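KLLA0E08119p (Kluyveromyces lactis, PDB 3VA7) probably carboxylates urea to urea-1-carboxylate with ATP, hydrogencarbonate and biotin, this chain being the urea carboxylase part of a longer, two-activity urea-degrading enzyme. Local coordinates at residues K56-S62 with A74-L80. Sequence-based numbering, arbitrary orientation.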
ATOM      1  N   LYS A  56     -35.590  14.397   0.865  1.00 34.53           N
ATOM      2  CA  LYS A  56     -34.980  13.148   0.522  1.00 35.19           C
ATOM      3  C   LYS A  56     -34.164  13.399  -0.715  1.00 34.65           C
ATOM      4  O   LYS A  56     -34.596  14.145  -1.558  1.00 35.52           O
ATOM      5  CB  LYS A  56     -36.033  12.024   0.365  1.00 35.87           C
ATOM      6  CG  LYS A  56     -36.315  11.309   1.735  1.00 39.23           C
ATOM      7  CD  LYS A  56     -37.801  10.992   1.947  1.00 49.12           C
ATOM      8  CE  LYS A  56     -38.384   9.913   0.919  1.00 54.93           C
ATOM      9  NZ  LYS A  56     -39.920   9.747   0.802  1.00 53.02           N
ATOM     10  N   SER A  57     -32.967  12.816  -0.789  1.00 33.56           N
ATOM     11  CA  SER A  57     -32.078  13.010  -1.891  1.00 31.90           C
ATOM     12  C   SER A  57     -31.845  11.743  -2.689  1.00 31.79           C
ATOM     13  O   SER A  57     -31.876  10.601  -2.177  1.00 31.70           O
ATOM     14  CB  SER A  57     -30.736  13.543  -1.408  1.00 32.23           C
ATOM     15  OG  SER A  57     -30.046  12.584  -0.639  1.00 32.88           O
ATOM     16  N   VAL A  58     -31.577  11.964  -3.967  1.00 30.91           N
ATOM     17  CA  VAL A  58     -31.295  10.897  -4.883  1.00 29.79           C
ATOM     18  C   VAL A  58     -29.969  11.118  -5.613  1.00 29.86           C
ATOM     19  O   VAL A  58     -29.783  12.139  -6.297  1.00 29.61           O
ATOM     20  CB  VAL A  58     -32.414  10.804  -5.900  1.00 29.47           C
ATOM     21  CG1 VAL A  58     -32.159   9.620  -6.790  1.00 29.94           C
ATOM     22  CG2 VAL A  58     -33.762  10.656  -5.177  1.00 27.56           C
ATOM     23  N   ALA A  59     -29.070  10.149  -5.449  1.00 29.77           N
ATOM     24  CA  ALA A  59     -27.820  10.078  -6.184  1.00 30.56           C
ATOM     25  C   ALA A  59     -28.019   9.464  -7.569  1.00 31.04           C
ATOM     26  O   ALA A  59     -28.958   8.702  -7.764  1.00 30.95           O
ATOM     27  CB  ALA A  59     -26.787   9.245  -5.412  1.00 29.01           C
ATOM     28  N   VAL A  60     -27.107   9.786  -8.492  1.00 31.18           N
ATOM     29  CA  VAL A  60     -26.891   9.028  -9.707  1.00 32.51           C
ATOM     30  C   VAL A  60     -25.384   8.798  -9.905  1.00 34.86           C
ATOM     31  O   VAL A  60     -24.591   9.671  -9.632  1.00 36.04           O
ATOM     32  CB  VAL A  60     -27.487   9.735 -10.945  1.00 32.29           C
ATOM     33  CG1 VAL A  60     -29.052   9.676 -10.895  1.00 29.98           C
ATOM     34  CG2 VAL A  60     -26.951  11.188 -11.086  1.00 28.74           C
ATOM     35  N   TYR A  61     -24.978   7.632 -10.386  1.00 36.51           N
ATOM     36  CA  TYR A  61     -23.572   7.380 -10.547  1.00 38.05           C
ATOM     37  C   TYR A  61     -23.227   6.563 -11.770  1.00 40.25           C
ATOM     38  O   TYR A  61     -23.973   5.678 -12.179  1.00 40.55           O
ATOM     39  CB  TYR A  61     -23.029   6.673  -9.322  1.00 37.30           C
ATOM     40  CG  TYR A  61     -23.795   5.431  -8.946  1.00 37.58           C
ATOM     41  CD1 TYR A  61     -23.285   4.159  -9.249  1.00 35.01           C
ATOM     42  CD2 TYR A  61     -25.026   5.508  -8.268  1.00 36.08           C
ATOM     43  CE1 TYR A  61     -23.963   3.023  -8.901  1.00 32.05           C
ATOM     44  CE2 TYR A  61     -25.710   4.359  -7.930  1.00 33.97           C
ATOM     45  CZ  TYR A  61     -25.166   3.121  -8.263  1.00 33.00           C
ATOM     46  OH  TYR A  61     -25.825   1.962  -7.944  1.00 33.77           O
ATOM     47  N   SER A  62     -22.071   6.875 -12.348  1.00 42.65           N
ATOM     48  CA  SER A  62     -21.430   6.019 -13.327  1.00 44.60           C
ATOM     49  C   SER A  62     -20.881   4.778 -12.646  1.00 46.62           C
ATOM     50  O   SER A  62     -21.020   4.615 -11.419  1.00 47.63           O
ATOM     51  CB  SER A  62     -20.255   6.765 -13.889  1.00 44.11           C
ATOM     52  OG  SER A  62     -19.341   7.022 -12.860  1.00 44.57           O
ATOM     53  N   ALA A  74     -26.548   9.737  -0.006  1.00 32.80           N
ATOM     54  CA  ALA A  74     -27.921   9.923  -0.474  1.00 34.65           C
ATOM     55  C   ALA A  74     -28.906   8.968   0.191  1.00 35.22           C
ATOM     56  O   ALA A  74     -28.517   7.927   0.702  1.00 36.05           O
ATOM     57  CB  ALA A  74     -27.995   9.777  -1.956  1.00 35.07           C
ATOM     58  N   ASP A  75     -30.176   9.322   0.196  1.00 36.03           N
ATOM     59  CA  ASP A  75     -31.202   8.413   0.682  1.00 37.41           C
ATOM     60  C   ASP A  75     -31.480   7.328  -0.346  1.00 37.92           C
ATOM     61  O   ASP A  75     -31.756   6.196   0.019  1.00 39.39           O
ATOM     62  CB  ASP A  75     -32.503   9.163   0.966  1.00 38.12           C
ATOM     63  CG  ASP A  75     -32.321  10.312   1.950  1.00 40.06           C
ATOM     64  OD1 ASP A  75     -32.333  11.476   1.494  1.00 39.48           O
ATOM     65  OD2 ASP A  75     -32.138  10.039   3.167  1.00 42.81           O
ATOM     66  N   PHE A  76     -31.433   7.667  -1.631  1.00 38.24           N
ATOM     67  CA  PHE A  76     -31.631   6.682  -2.694  1.00 38.53           C
ATOM     68  C   PHE A  76     -30.586   6.924  -3.796  1.00 39.56           C
ATOM     69  O   PHE A  76     -29.906   7.964  -3.807  1.00 39.88           O
ATOM     70  CB  PHE A  76     -33.067   6.742  -3.264  1.00 37.94           C
ATOM     71  CG  PHE A  76     -34.148   6.758  -2.206  1.00 37.49           C
ATOM     72  CD1 PHE A  76     -34.700   7.969  -1.772  1.00 36.74           C
ATOM     73  CD2 PHE A  76     -34.605   5.567  -1.623  1.00 37.83           C
ATOM     74  CE1 PHE A  76     -35.697   8.000  -0.777  1.00 38.63           C
ATOM     75  CE2 PHE A  76     -35.602   5.578  -0.607  1.00 39.37           C
ATOM     76  CZ  PHE A  76     -36.148   6.795  -0.185  1.00 39.99           C
ATOM     77  N   SER A  77     -30.454   5.962  -4.704  1.00 39.37           N
ATOM     78  CA  SER A  77     -29.470   6.069  -5.765  1.00 39.90           C
ATOM     79  C   SER A  77     -29.834   5.217  -6.987  1.00 40.82           C
ATOM     80  O   SER A  77     -30.538   4.245  -6.896  1.00 40.44           O
ATOM     81  CB  SER A  77     -28.072   5.710  -5.263  1.00 39.08           C
ATOM     82  OG  SER A  77     -28.085   4.525  -4.511  1.00 36.76           O
ATOM     83  N   VAL A  78     -29.358   5.621  -8.147  1.00 42.56           N
ATOM     84  CA  VAL A  78     -29.697   4.941  -9.364  1.00 43.83           C
ATOM     85  C   VAL A  78     -28.390   4.836 -10.075  1.00 45.58           C
ATOM     86  O   VAL A  78     -27.696   5.840 -10.291  1.00 45.75           O
ATOM     87  CB  VAL A  78     -30.701   5.744 -10.189  1.00 43.32           C
ATOM     88  CG1 VAL A  78     -30.888   5.126 -11.546  1.00 43.61           C
ATOM     89  CG2 VAL A  78     -32.008   5.818  -9.474  1.00 42.19           C
ATOM     90  N   ALA A  79     -28.022   3.598 -10.342  1.00 47.74           N
ATOM     91  CA  ALA A  79     -26.905   3.290 -11.195  1.00 50.53           C
ATOM     92  C   ALA A  79     -27.301   3.672 -12.621  1.00 52.15           C
ATOM     93  O   ALA A  79     -28.332   3.241 -13.136  1.00 52.39           O
ATOM     94  CB  ALA A  79     -26.587   1.794 -11.104  1.00 50.31           C
ATOM     95  N   LEU A  80     -26.517   4.550 -13.228  1.00 54.49           N
ATOM     96  CA  LEU A  80     -26.563   4.731 -14.670  1.00 56.79           C
ATOM     97  C   LEU A  80     -25.513   3.730 -15.055  1.00 58.42           C
ATOM     98  O   LEU A  80     -24.609   3.434 -14.230  1.00 60.42           O
ATOM     99  CB  LEU A  80     -26.101   6.144 -15.037  1.00 56.72           C
ATOM    100  CG  LEU A  80     -26.549   7.350 -14.199  1.00 55.25           C
ATOM    101  CD1 LEU A  80     -25.632   8.519 -14.455  1.00 54.11           C
ATOM    102  CD2 LEU A  80     -27.983   7.713 -14.483  1.00 53.31           C
TER
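Asp75 OD1 accepts a nearly straight hydrogen bond from Ser57 N (2.7 Å, 166°) on its anti lone pair, and Ser57 OG adds at most a weak contact at 3.3 Å from the same oxygen. Ser57 O in turn takes Phe76 N at 3.0 Å and, weakly, Asp75 N, which begins the parallel pairing that continues through Ala59 N to Phe76 O (2.9 Å), Val78 N to Ala59 O, Tyr61 N to Val78 O and Leu80 N to Tyr61 O. Tyr61 CG lies between its backbone N and carbonyl carbon (chi1 53°), which carries the ring over Ala79: Ala79 CA sits over one face in a CH-pi contact, 3.7 Å from the ring centroid, while Ser77 CB meets the ring edge. An alanine here removes the ring and its CH-pi contact, and is likely to leave Ala79 and Ser77 less covered. On the face bearing Val58, Val60, Phe76 and Val78, Val60 CB meets Leu80 CD2, just past the strand end, at 4.1 Å, and helix 92-101 packs on both side chains. Strands 56-61 and 76-79, joined through helix 69-73, form a beta-alpha-beta unit at one edge of the parallel sheet in the biotin carboxylase N-terminal domain. The N-H of buried Ser57 is thus satisfied by a side-chain carboxylate, where the later rungs use backbone carbonyls.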